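Local coordinates for protein FAD-dependent pyridine nucleotide-disulphide oxidoreductase (Desulfovibrio vulgaris, PDB 3IWA) that probably uses FAD to carry electrons from NAD(P)H to a disulphide or related acceptor, as an oxidoreductase of the pyridine nucleotide-disulphide family, at residues L14-A19 with V31-Q36; A95-E100 with L112-L117; D185-E190 with D216-T221; T221-V226 with V238-R243. All blocks are in the same frame, centred on the assembly; numbering follows the deposited sequence.

Contact 1 of 4, residues L14-A19 with V31-Q36; sequences LGPKAA and VTMIDQ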
loop_
_atom_site.group_PDB
_atom_site.type_symbol
_atom_site.label_atom_id
_atom_site.label_comp_id
_atom_site.label_asym_id
_atom_site.label_seq_id
_atom_site.Cartn_x
_atom_site.Cartn_y
_atom_site.Cartn_z
ATOM N N LEU A 14 19.348 13.103 -9.538
ATOM C CA LEU A 14 20.037 13.015 -8.286
ATOM C C LEU A 14 20.908 14.226 -7.900
ATOM O O LEU A 14 20.846 14.667 -6.752
ATOM C CB LEU A 14 20.814 11.705 -8.175
ATOM C CG LEU A 14 21.390 11.489 -6.774
ATOM C CD1 LEU A 14 20.884 10.207 -6.129
ATOM C CD2 LEU A 14 22.920 11.508 -6.832
ATOM N N GLY A 15 21.704 14.741 -8.838
ATOM C CA GLY A 15 22.583 15.893 -8.583
ATOM C C GLY A 15 21.846 17.127 -8.094
ATOM O O GLY A 15 22.076 17.573 -6.972
ATOM N N PRO A 16 20.925 17.667 -8.919
ATOM C CA PRO A 16 20.064 18.800 -8.529
ATOM C C PRO A 16 19.348 18.574 -7.195
ATOM O O PRO A 16 19.276 19.485 -6.364
ATOM C CB PRO A 16 19.047 18.895 -9.674
ATOM C CG PRO A 16 19.760 18.311 -10.850
ATOM C CD PRO A 16 20.664 17.233 -10.301
ATOM N N LYS A 17 18.845 17.364 -6.969
ATOM C CA LYS A 17 18.164 17.074 -5.697
ATOM C C LYS A 17 19.121 17.201 -4.526
ATOM O O LYS A 17 18.809 17.821 -3.537
ATOM C CB LYS A 17 17.553 15.669 -5.703
ATOM C CG LYS A 17 16.636 15.373 -4.510
ATOM C CD LYS A 17 15.399 16.286 -4.538
ATOM C CE LYS A 17 14.392 15.989 -3.403
ATOM N NZ LYS A 17 13.013 16.591 -3.704
ATOM N N ALA A 18 20.279 16.584 -4.633
ATOM C CA ALA A 18 21.229 16.607 -3.541
ATOM C C ALA A 18 21.646 18.061 -3.207
ATOM O O ALA A 18 21.721 18.438 -2.047
ATOM C CB ALA A 18 22.421 15.743 -3.856
ATOM N N ALA A 19 21.855 18.861 -4.241
ATOM C CA ALA A 19 22.378 20.193 -4.097
ATOM C C ALA A 19 21.313 21.107 -3.500
ATOM O O ALA A 19 21.601 21.872 -2.591
ATOM C CB ALA A 19 22.841 20.712 -5.450
ATOM N N VAL A 31 28.087 25.522 -4.025
ATOM C CA VAL A 31 27.972 24.314 -4.803
ATOM C C VAL A 31 28.294 24.628 -6.248
ATOM O O VAL A 31 27.829 25.638 -6.793
ATOM C CB VAL A 31 26.563 23.706 -4.763
ATOM C CG1 VAL A 31 26.453 22.530 -5.759
ATOM C CG2 VAL A 31 26.222 23.286 -3.366
ATOM N N THR A 32 29.094 23.751 -6.854
ATOM C CA THR A 32 29.327 23.782 -8.285
ATOM C C THR A 32 28.843 22.445 -8.853
ATOM O O THR A 32 29.208 21.383 -8.364
ATOM C CB THR A 32 30.837 24.016 -8.592
ATOM O OG1 THR A 32 31.296 25.199 -7.915
ATOM C CG2 THR A 32 31.077 24.135 -10.084
ATOM N N MET A 33 28.031 22.521 -9.890
ATOM C CA MET A 33 27.478 21.366 -10.565
ATOM C C MET A 33 28.051 21.329 -11.969
ATOM O O MET A 33 28.068 22.345 -12.648
ATOM C CB MET A 33 25.963 21.493 -10.677
ATOM C CG MET A 33 25.198 21.363 -9.374
ATOM S SD MET A 33 23.483 20.850 -9.652
ATOM C CE MET A 33 23.675 19.297 -10.443
ATOM N N ILE A 34 28.497 20.156 -12.396
ATOM C CA ILE A 34 29.087 19.949 -13.690
ATOM C C ILE A 34 28.169 18.976 -14.381
ATOM O O ILE A 34 27.750 17.987 -13.780
ATOM C CB ILE A 34 30.450 19.282 -13.541
ATOM C CG1 ILE A 34 31.450 20.244 -12.893
ATOM C CG2 ILE A 34 30.953 18.813 -14.872
ATOM C CD1 ILE A 34 32.641 19.532 -12.259
ATOM N N ASP A 35 27.843 19.233 -15.633
ATOM C CA ASP A 35 26.923 18.357 -16.311
ATOM C C ASP A 35 27.550 17.055 -16.849
ATOM O O ASP A 35 26.818 16.144 -17.257
ATOM C CB ASP A 35 26.213 19.103 -17.428
ATOM C CG ASP A 35 27.126 19.468 -18.565
ATOM O OD1 ASP A 35 28.368 19.398 -18.422
ATOM O OD2 ASP A 35 26.578 19.841 -19.606
ATOM N N GLN A 36 28.879 16.959 -16.845
ATOM C CA GLN A 36 29.596 15.746 -17.308
ATOM C C GLN A 36 29.184 15.272 -18.729
ATOM O O GLN A 36 28.982 14.077 -18.990
ATOM C CB GLN A 36 29.445 14.602 -16.289
ATOM C CG GLN A 36 30.477 13.478 -16.453
ATOM C CD GLN A 36 31.872 13.911 -16.054
ATOM O OE1 GLN A 36 32.085 15.049 -15.642
ATOM N NE2 GLN A 36 32.829 13.000 -16.151
#
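M33 reaches from strand 31-34 to the start of helix 14-19, where its terminal methyl lies against P16 and the backbone of G15. The two elements belong to a beta-alpha-beta unit, strand 5-9, helix 14-25 and strand 30-34, of the Rossmann type, which in this family probably helps bind the FAD. The helix runs almost exactly antiparallel to the strand, at 176°, with their axes 9.9 Å apart, the usual spacing of a helix laid on a parallel sheet.

Packing is closest at the helix start. M33 CE comes within 3.5 Å of P16 N and 3.7 Å of P16 CD, and the two side chains cross at about a right angle. The bend at chi3 (60°) turns CE toward this end of the helix. G15 has no side chain, and M33 CE settles 3.7 Å from G15 C; a beta carbon here would crowd both that methyl and the ring of P16.

One turn further on the fit is looser. A19 points its CB at the strand, and M33 SD passes 4.3 Å from A19 CB. This end is nevertheless buried, and V31 also leans on F22 and K23 of the same helix. The solvent side is at P16, an exposed residue whose CB points away from the strand. Across the buried end, A19 CB and V31 CG1 stand 4.1 Å apart.

Contact 2 of 4, residues A95-E100 with L112-L117; sequences AAHTVE and LKYDKL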
loop_
_atom_site.group_PDB
_atom_site.type_symbol
_atom_site.label_atom_id
_atom_site.label_comp_id
_atom_site.label_asym_id
_atom_site.label_seq_id
_atom_site.Cartn_x
_atom_site.Cartn_y
_atom_site.Cartn_z
ATOM N N ALA A 95 43.156 12.675 -2.323
ATOM C CA ALA A 95 44.048 13.192 -1.262
ATOM C C ALA A 95 44.052 14.730 -1.248
ATOM O O ALA A 95 43.931 15.360 -0.182
ATOM C CB ALA A 95 45.469 12.646 -1.429
ATOM N N ALA A 96 44.151 15.314 -2.443
ATOM C CA ALA A 96 44.144 16.767 -2.631
ATOM C C ALA A 96 42.765 17.451 -2.650
ATOM O O ALA A 96 42.692 18.691 -2.669
ATOM C CB ALA A 96 44.883 17.101 -3.934
ATOM N N HIS A 97 41.691 16.661 -2.702
ATOM C CA HIS A 97 40.316 17.174 -2.808
ATOM C C HIS A 97 40.161 18.156 -3.979
ATOM O O HIS A 97 39.723 19.299 -3.831
ATOM C CB HIS A 97 39.872 17.796 -1.481
ATOM C CG HIS A 97 39.697 16.799 -0.372
ATOM N ND1 HIS A 97 40.739 16.061 0.146
ATOM C CD2 HIS A 97 38.593 16.413 0.313
ATOM C CE1 HIS A 97 40.287 15.267 1.101
ATOM N NE2 HIS A 97 38.986 15.458 1.220
ATOM N N THR A 98 40.525 17.685 -5.156
ATOM C CA THR A 98 40.447 18.485 -6.369
ATOM C C THR A 98 39.830 17.661 -7.503
ATOM O O THR A 98 39.998 16.451 -7.563
ATOM C CB THR A 98 41.860 18.984 -6.832
ATOM O OG1 THR A 98 42.637 17.874 -7.277
ATOM C CG2 THR A 98 42.614 19.700 -5.698
ATOM N N VAL A 99 39.110 18.345 -8.385
ATOM C CA VAL A 99 38.584 17.757 -9.613
ATOM C C VAL A 99 39.065 18.624 -10.762
ATOM O O VAL A 99 38.774 19.819 -10.773
ATOM C CB VAL A 99 37.035 17.783 -9.695
ATOM C CG1 VAL A 99 36.601 17.023 -10.894
ATOM C CG2 VAL A 99 36.384 17.233 -8.447
ATOM N N GLU A 100 39.772 18.036 -11.725
ATOM C CA GLU A 100 40.163 18.757 -12.946
ATOM C C GLU A 100 39.017 18.660 -13.956
ATOM O O GLU A 100 38.515 17.580 -14.248
ATOM C CB GLU A 100 41.454 18.203 -13.564
ATOM C CG GLU A 100 42.715 18.270 -12.676
ATOM C CD GLU A 100 43.954 17.652 -13.365
ATOM O OE1 GLU A 100 44.966 18.363 -13.518
ATOM O OE2 GLU A 100 43.921 16.469 -13.784
ATOM N N LEU A 112 38.887 22.512 -9.838
ATOM C CA LEU A 112 37.955 22.879 -8.773
ATOM C C LEU A 112 38.450 22.250 -7.493
ATOM O O LEU A 112 38.970 21.141 -7.522
ATOM C CB LEU A 112 36.564 22.328 -9.069
ATOM C CG LEU A 112 35.823 22.793 -10.325
ATOM C CD1 LEU A 112 34.508 22.026 -10.440
ATOM C CD2 LEU A 112 35.583 24.318 -10.297
ATOM N N LYS A 113 38.273 22.941 -6.373
ATOM C CA LYS A 113 38.562 22.354 -5.068
ATOM C C LYS A 113 37.258 22.038 -4.319
ATOM O O LYS A 113 36.246 22.755 -4.460
ATOM C CB LYS A 113 39.481 23.264 -4.240
ATOM C CG LYS A 113 40.606 22.488 -3.522
ATOM C CD LYS A 113 40.241 22.114 -2.089
ATOM C CE LYS A 113 41.350 21.319 -1.402
ATOM N NZ LYS A 113 40.947 20.881 -0.021
ATOM N N TYR A 114 37.272 20.965 -3.533
ATOM C CA TYR A 114 36.055 20.558 -2.868
ATOM C C TYR A 114 36.298 20.138 -1.441
ATOM O O TYR A 114 37.367 19.641 -1.102
ATOM C CB TYR A 114 35.335 19.446 -3.656
ATOM C CG TYR A 114 36.007 18.088 -3.644
ATOM C CD1 TYR A 114 35.860 17.224 -2.575
ATOM C CD2 TYR A 114 36.771 17.667 -4.719
ATOM C CE1 TYR A 114 36.474 15.975 -2.572
ATOM C CE2 TYR A 114 37.367 16.433 -4.735
ATOM C CZ TYR A 114 37.217 15.593 -3.667
ATOM O OH TYR A 114 37.829 14.367 -3.701
ATOM N N ASP A 115 35.278 20.367 -0.621
ATOM C CA ASP A 115 35.178 19.764 0.709
ATOM C C ASP A 115 34.425 18.436 0.633
ATOM O O ASP A 115 34.751 17.508 1.355
ATOM C CB ASP A 115 34.432 20.706 1.649
ATOM C CG ASP A 115 35.161 22.035 1.830
ATOM O OD1 ASP A 115 36.045 22.035 2.701
ATOM O OD2 ASP A 115 34.848 23.045 1.117
ATOM N N LYS A 116 33.398 18.374 -0.222
ATOM C CA LYS A 116 32.643 17.162 -0.429
ATOM C C LYS A 116 32.317 17.069 -1.899
ATOM O O LYS A 116 32.072 18.070 -2.527
ATOM C CB LYS A 116 31.335 17.167 0.378
ATOM C CG LYS A 116 31.467 17.291 1.889
ATOM C CD LYS A 116 32.106 16.103 2.538
ATOM C CE LYS A 116 32.464 16.423 3.995
ATOM N NZ LYS A 116 33.132 15.260 4.684
ATOM N N LEU A 117 32.317 15.857 -2.423
ATOM C CA LEU A 117 31.964 15.592 -3.823
ATOM C C LEU A 117 30.746 14.657 -3.930
ATOM O O LEU A 117 30.596 13.703 -3.162
ATOM C CB LEU A 117 33.153 14.937 -4.523
ATOM C CG LEU A 117 33.136 14.676 -6.035
ATOM C CD1 LEU A 117 32.935 15.956 -6.889
ATOM C CD2 LEU A 117 34.431 13.963 -6.425
#
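The side chain of H97 lies across that of Y114 at about a right angle, with the beta carbon rather than the imidazole over the phenol ring. H97 CB is 4.0 Å from the centroid of the Y114 ring and only 11° off its normal, a CH-pi contact. The imidazole is set obliquely, its plane at 45° to the phenol, and H97 CD2 approaches Y114 CE1 at 3.6 Å. Y114 CG sits between its own backbone N and carbonyl carbon (chi1 71°), and H97 CA lies over one face of the ring, toward the rim. L117 CB lies toward the rim of the opposite face.

V99 also crosses the tyrosine at about a right angle, touching Y114 CD2 through CG2 at 3.8 Å; the same methyl meets L117 CD1. On the face of the hairpin that carries T98 and K113, the bent chain of K113 runs past H97 O and brings its CE to 3.2 Å from A96 O.

V99 and L112 form an antiparallel hydrogen-bonded pair, V99 N to L112 O and L112 N to V99 O both 2.9 Å, and T98 with K113 is the adjoining non-hydrogen-bonded pair. Y114 N donates to H97 O. H97 and T98 face D93 as a G1 beta bulge, and H97 ND1 gives a long bond, 3.3 Å, to A95 O from above its carbonyl plane.

H97 NE2 is taken by D288, which also forms a salt bridge with K116. Strand 98-103 lies between strands 87-93 and 109-113, while strand 116-119 passes into the parallel sheet beside strand 5-9.

Contact 3 of 4, residues D185-E190 with D216-T221; sequences DTTVVE and DVVVHT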
loop_
_atom_site.group_PDB
_atom_site.type_symbol
_atom_site.label_atom_id
_atom_site.label_comp_id
_atom_site.label_asym_id
_atom_site.label_seq_id
_atom_site.Cartn_x
_atom_site.Cartn_y
_atom_site.Cartn_z
ATOM N N ASP A 185 4.972 3.151 -36.511
ATOM C CA ASP A 185 5.074 1.687 -36.618
ATOM C C ASP A 185 6.211 1.135 -35.747
ATOM O O ASP A 185 7.394 1.397 -35.990
ATOM C CB ASP A 185 5.284 1.290 -38.082
ATOM C CG ASP A 185 5.149 -0.226 -38.318
ATOM O OD1 ASP A 185 5.546 -1.042 -37.449
ATOM O OD2 ASP A 185 4.654 -0.595 -39.392
ATOM N N THR A 186 5.827 0.373 -34.728
ATOM C CA THR A 186 6.723 0.033 -33.640
ATOM C C THR A 186 6.807 -1.458 -33.425
ATOM O O THR A 186 5.788 -2.133 -33.354
ATOM C CB THR A 186 6.275 0.736 -32.347
ATOM O OG1 THR A 186 6.095 2.124 -32.628
ATOM C CG2 THR A 186 7.325 0.617 -31.263
ATOM N N THR A 187 8.040 -1.946 -33.313
ATOM C CA THR A 187 8.341 -3.358 -33.063
ATOM C C THR A 187 9.323 -3.473 -31.900
ATOM O O THR A 187 10.307 -2.740 -31.833
ATOM C CB THR A 187 8.972 -4.009 -34.286
ATOM O OG1 THR A 187 8.168 -3.706 -35.425
ATOM C CG2 THR A 187 9.101 -5.521 -34.121
ATOM N N VAL A 188 9.039 -4.374 -30.972
ATOM C CA VAL A 188 9.951 -4.663 -29.858
ATOM C C VAL A 188 10.613 -5.974 -30.156
ATOM O O VAL A 188 9.950 -6.911 -30.523
ATOM C CB VAL A 188 9.235 -4.759 -28.485
ATOM C CG1 VAL A 188 10.236 -5.114 -27.407
ATOM C CG2 VAL A 188 8.546 -3.475 -28.133
ATOM N N VAL A 189 11.930 -6.014 -30.021
ATOM C CA VAL A 189 12.708 -7.222 -30.190
ATOM C C VAL A 189 13.463 -7.522 -28.890
ATOM O O VAL A 189 14.262 -6.739 -28.437
ATOM C CB VAL A 189 13.721 -7.090 -31.387
ATOM C CG1 VAL A 189 14.642 -8.330 -31.469
ATOM C CG2 VAL A 189 12.966 -6.838 -32.716
ATOM N N GLU A 190 13.209 -8.695 -28.328
ATOM C CA GLU A 190 13.740 -9.094 -27.041
ATOM C C GLU A 190 14.454 -10.447 -27.171
ATOM O O GLU A 190 13.918 -11.420 -27.681
ATOM C CB GLU A 190 12.601 -9.139 -26.020
ATOM C CG GLU A 190 12.933 -9.783 -24.670
ATOM C CD GLU A 190 14.039 -9.096 -23.927
ATOM O OE1 GLU A 190 13.905 -7.884 -23.699
ATOM O OE2 GLU A 190 15.037 -9.761 -23.564
ATOM N N ASP A 216 -1.234 -2.904 -31.929
ATOM C CA ASP A 216 -0.389 -2.823 -33.130
ATOM C C ASP A 216 1.126 -2.792 -32.915
ATOM O O ASP A 216 1.880 -2.604 -33.875
ATOM C CB ASP A 216 -0.756 -1.601 -33.978
ATOM C CG ASP A 216 -2.161 -1.662 -34.523
ATOM O OD1 ASP A 216 -2.868 -2.675 -34.345
ATOM O OD2 ASP A 216 -2.553 -0.678 -35.173
ATOM N N VAL A 217 1.584 -2.950 -31.683
ATOM C CA VAL A 217 3.002 -3.134 -31.467
ATOM C C VAL A 217 3.296 -4.603 -31.736
ATOM O O VAL A 217 2.690 -5.481 -31.138
ATOM C CB VAL A 217 3.430 -2.733 -30.057
ATOM C CG1 VAL A 217 4.861 -3.085 -29.837
ATOM C CG2 VAL A 217 3.197 -1.263 -29.860
ATOM N N VAL A 218 4.205 -4.872 -32.660
ATOM C CA VAL A 218 4.654 -6.225 -32.881
ATOM C C VAL A 218 5.749 -6.543 -31.876
ATOM O O VAL A 218 6.640 -5.700 -31.624
ATOM C CB VAL A 218 5.206 -6.389 -34.308
ATOM C CG1 VAL A 218 5.770 -7.815 -34.524
ATOM C CG2 VAL A 218 4.104 -6.047 -35.340
ATOM N N VAL A 219 5.712 -7.764 -31.336
ATOM C CA VAL A 219 6.708 -8.223 -30.371
ATOM C C VAL A 219 7.422 -9.498 -30.797
ATOM O O VAL A 219 6.797 -10.477 -31.128
ATOM C CB VAL A 219 6.058 -8.433 -28.990
ATOM C CG1 VAL A 219 7.107 -8.840 -27.964
ATOM C CG2 VAL A 219 5.329 -7.163 -28.558
ATOM N N HIS A 220 8.741 -9.496 -30.765
ATOM C CA HIS A 220 9.491 -10.704 -31.042
ATOM C C HIS A 220 10.335 -10.994 -29.831
ATOM O O HIS A 220 11.108 -10.133 -29.399
ATOM C CB HIS A 220 10.396 -10.561 -32.285
ATOM C CG HIS A 220 9.648 -10.267 -33.555
ATOM N ND1 HIS A 220 8.763 -11.155 -34.124
ATOM C CD2 HIS A 220 9.650 -9.173 -34.360
ATOM C CE1 HIS A 220 8.249 -10.619 -35.218
ATOM N NE2 HIS A 220 8.770 -9.417 -35.383
ATOM N N THR A 221 10.178 -12.205 -29.301
ATOM C CA THR A 221 10.988 -12.734 -28.206
ATOM C C THR A 221 11.880 -13.898 -28.673
ATOM O O THR A 221 11.724 -14.431 -29.773
ATOM C CB THR A 221 10.082 -13.174 -27.008
ATOM O OG1 THR A 221 9.037 -14.040 -27.459
ATOM C CG2 THR A 221 9.450 -11.950 -26.343
#
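T187 OG1 is anti to the carbonyl carbon (chi1 -50°), which leaves CG2 anti to the backbone N, and H220 has CG anti to its carbonyl carbon (chi1 -61°); these settings place T187 CG2 and H220 CG on the same face of the sheet. There T187 CG2 touches H220 CD2 at 3.7 Å, the two side chains crossing obliquely. V218, on the same face, lies alongside T187 and points the same way, its CB 4.0 Å from T187 CG2. V189 CG2 comes to the edge of the imidazole, near the ring plane. V188, on the other face, meets V217 CG1 through CG2 at 4.1 Å.

These are neighbouring parallel strands of a beta-alpha-beta unit, 185-189 and 218-220, connected through helix 202-214. D216 closes that helix as the C-prime residue of a Schellman motif. The ladder alternates in direction, with V188 N to V218 O and H220 N to V188 O at its middle; E190 N to H220 O is 2.8 Å, while V218 N to T186 O is 3.2 Å.

E190 turns its carboxylate away from strand 218-220. Its oxygens accept from the backbone of A192 and G167, and its side chain touches what looks like a GxGxxG dinucleotide-binding turn. An acidic residue here is consistent with a Rossmann nucleotide-binding site, probably for NAD(P)H. Backbone bonds and apolar contact thus join the strands, while main-chain N-H groups hold the carboxylate.

Contact 4 of 4, residues T221-V226 with V238-R243; sequences TGEKVV and VITDKR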
loop_
_atom_site.group_PDB
_atom_site.type_symbol
_atom_site.label_atom_id
_atom_site.label_comp_id
_atom_site.label_asym_id
_atom_site.label_seq_id
_atom_site.Cartn_x
_atom_site.Cartn_y
_atom_site.Cartn_z
ATOM N N THR A 221 10.178 -12.205 -29.301
ATOM C CA THR A 221 10.988 -12.734 -28.206
ATOM C C THR A 221 11.880 -13.898 -28.673
ATOM O O THR A 221 11.724 -14.431 -29.773
ATOM C CB THR A 221 10.082 -13.174 -27.008
ATOM O OG1 THR A 221 9.037 -14.040 -27.459
ATOM C CG2 THR A 221 9.450 -11.950 -26.343
ATOM N N GLY A 222 12.811 -14.311 -27.829
ATOM C CA GLY A 222 13.797 -15.273 -28.238
ATOM C C GLY A 222 14.490 -14.898 -29.543
ATOM O O GLY A 222 14.820 -15.777 -30.337
ATOM N N GLU A 223 14.754 -13.600 -29.738
ATOM C CA GLU A 223 15.264 -13.081 -31.002
ATOM C C GLU A 223 16.431 -12.126 -30.804
ATOM O O GLU A 223 16.347 -11.176 -30.028
ATOM C CB GLU A 223 14.135 -12.403 -31.751
ATOM C CG GLU A 223 14.495 -12.081 -33.196
ATOM C CD GLU A 223 13.315 -11.981 -34.115
ATOM O OE1 GLU A 223 12.274 -12.613 -33.867
ATOM O OE2 GLU A 223 13.460 -11.284 -35.137
ATOM N N LYS A 224 17.526 -12.404 -31.515
ATOM C CA LYS A 224 18.809 -11.731 -31.311
ATOM C C LYS A 224 19.108 -10.754 -32.442
ATOM O O LYS A 224 18.834 -11.056 -33.603
ATOM C CB LYS A 224 19.955 -12.758 -31.224
ATOM C CG LYS A 224 21.352 -12.118 -31.095
ATOM C CD LYS A 224 22.502 -13.137 -30.908
ATOM C CE LYS A 224 23.671 -12.535 -30.090
ATOM N NZ LYS A 224 24.670 -13.541 -29.554
ATOM N N VAL A 225 19.708 -9.613 -32.100
ATOM C CA VAL A 225 20.102 -8.626 -33.091
ATOM C C VAL A 225 21.468 -9.070 -33.621
ATOM O O VAL A 225 22.418 -9.268 -32.852
ATOM C CB VAL A 225 20.166 -7.163 -32.525
ATOM C CG1 VAL A 225 20.820 -6.242 -33.532
ATOM C CG2 VAL A 225 18.798 -6.636 -32.169
ATOM N N VAL A 226 21.544 -9.227 -34.938
ATOM C CA VAL A 226 22.764 -9.694 -35.598
ATOM C C VAL A 226 23.584 -8.559 -36.202
ATOM O O VAL A 226 24.814 -8.575 -36.117
ATOM C CB VAL A 226 22.444 -10.783 -36.647
ATOM C CG1 VAL A 226 23.481 -10.801 -37.741
ATOM C CG2 VAL A 226 22.373 -12.165 -35.955
ATOM N N VAL A 238 17.220 -3.336 -39.297
ATOM C CA VAL A 238 17.752 -4.218 -38.242
ATOM C C VAL A 238 17.679 -5.676 -38.702
ATOM O O VAL A 238 16.632 -6.184 -39.072
ATOM C CB VAL A 238 16.966 -4.090 -36.915
ATOM C CG1 VAL A 238 17.577 -5.027 -35.834
ATOM C CG2 VAL A 238 16.902 -2.617 -36.467
ATOM N N ILE A 239 18.801 -6.361 -38.675
ATOM C CA ILE A 239 18.806 -7.788 -39.059
ATOM C C ILE A 239 18.879 -8.574 -37.788
ATOM O O ILE A 239 19.813 -8.415 -37.030
ATOM C CB ILE A 239 20.025 -8.187 -39.970
ATOM C CG1 ILE A 239 20.249 -7.113 -41.053
ATOM C CG2 ILE A 239 19.806 -9.599 -40.548
ATOM C CD1 ILE A 239 18.999 -6.816 -41.922
ATOM N N THR A 240 17.894 -9.422 -37.577
ATOM C CA THR A 240 17.920 -10.345 -36.471
ATOM C C THR A 240 18.336 -11.710 -37.000
ATOM O O THR A 240 18.544 -11.862 -38.215
ATOM C CB THR A 240 16.565 -10.411 -35.762
ATOM O OG1 THR A 240 15.615 -11.108 -36.566
ATOM C CG2 THR A 240 16.042 -8.987 -35.442
ATOM N N ASP A 241 18.483 -12.686 -36.098
ATOM C CA ASP A 241 18.751 -14.077 -36.502
ATOM C C ASP A 241 17.520 -14.765 -37.108
ATOM O O ASP A 241 17.591 -15.930 -37.542
ATOM C CB ASP A 241 19.326 -14.924 -35.343
ATOM C CG ASP A 241 18.387 -15.020 -34.109
ATOM O OD1 ASP A 241 17.383 -14.260 -34.004
ATOM O OD2 ASP A 241 18.681 -15.863 -33.223
ATOM N N LYS A 242 16.400 -14.056 -37.159
ATOM C CA LYS A 242 15.168 -14.613 -37.692
ATOM C C LYS A 242 14.516 -13.808 -38.823
ATOM O O LYS A 242 13.654 -14.339 -39.528
ATOM C CB LYS A 242 14.178 -14.783 -36.545
ATOM C CG LYS A 242 14.648 -15.828 -35.511
ATOM C CD LYS A 242 13.510 -16.266 -34.586
ATOM C CE LYS A 242 14.035 -17.084 -33.387
ATOM N NZ LYS A 242 12.988 -17.340 -32.307
ATOM N N ARG A 243 14.892 -12.533 -38.986
ATOM C CA ARG A 243 14.258 -11.684 -39.987
ATOM C C ARG A 243 15.029 -10.400 -40.242
ATOM O O ARG A 243 16.042 -10.120 -39.592
ATOM C CB ARG A 243 12.800 -11.367 -39.600
ATOM C CG ARG A 243 12.615 -10.213 -38.579
ATOM C CD ARG A 243 11.348 -10.363 -37.706
ATOM N NE ARG A 243 11.425 -11.560 -36.858
ATOM C CZ ARG A 243 10.533 -12.557 -36.824
ATOM N NH1 ARG A 243 10.731 -13.580 -36.013
ATOM N NH2 ARG A 243 9.433 -12.542 -37.564
#
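E223 and R243 form a two-point salt bridge. R243 NE donates to the syn lone pair of E223 OE2 at 2.7 Å, almost in the guanidinium plane, and R243 NH1 reaches E223 OE1 at 2.8 Å with a less straight approach. Carboxylate and guanidinium are nearly coplanar, 24° apart.

T240 adds to this grip. T240 OG1 donates to E223 OE2 at 2.6 Å on its anti side, tilted out of the carboxylate plane, so this oxygen takes two strong donors, which probably favours the charged carboxylate. The same hydroxyl accepts from the backbone N of K242 and R243, forming an ST turn and an ST motif at the end of the strand.

Two further side chains bind the opposite backbone: D241 and K242. D241 OD1 receives K224 N at 3.1 Å from above the carboxylate plane. K242 reaches over with an extended chain, and K242 NZ donates to G222 O at 3.1 Å.

Main-chain bonds pair the strands: V226 N to I239 O, and D241 N to K224 O, on either side of the non-hydrogen-bonded pair V225 and T240. Apolar contact is lighter, with V225 CG1 and V238 CG1 4.2 Å apart.

The segments belong to the hairpin of strands 225-230 and 235-240, whose second strand pairs with 244-246. V225 and V238 lean on V165 and V163 of strand 161-165, seating the hairpin against the parallel sheet.

In the fold
The four contacts follow one another along the chain and fall into two pairs. Contacts 1 and 2 have centres 14 Å apart and reach the same parallel sheet, meeting where I34 CD1 packs on L112 CD1 at 3.6 Å. Contacts 3 and 4 have centres about 11 Å apart, share T221, and are joined by a probable hydrogen bond from E223 N to E190 O. The pairs lie far apart, with contact 1 about 37 Å from contact 3 between centres. Each pair combines a parallel beta-alpha-beta sheet with a three-stranded antiparallel one. This repeated layout matches the two dinucleotide-binding domains of the family, presumably for FAD in the first and NAD(P)H in the second.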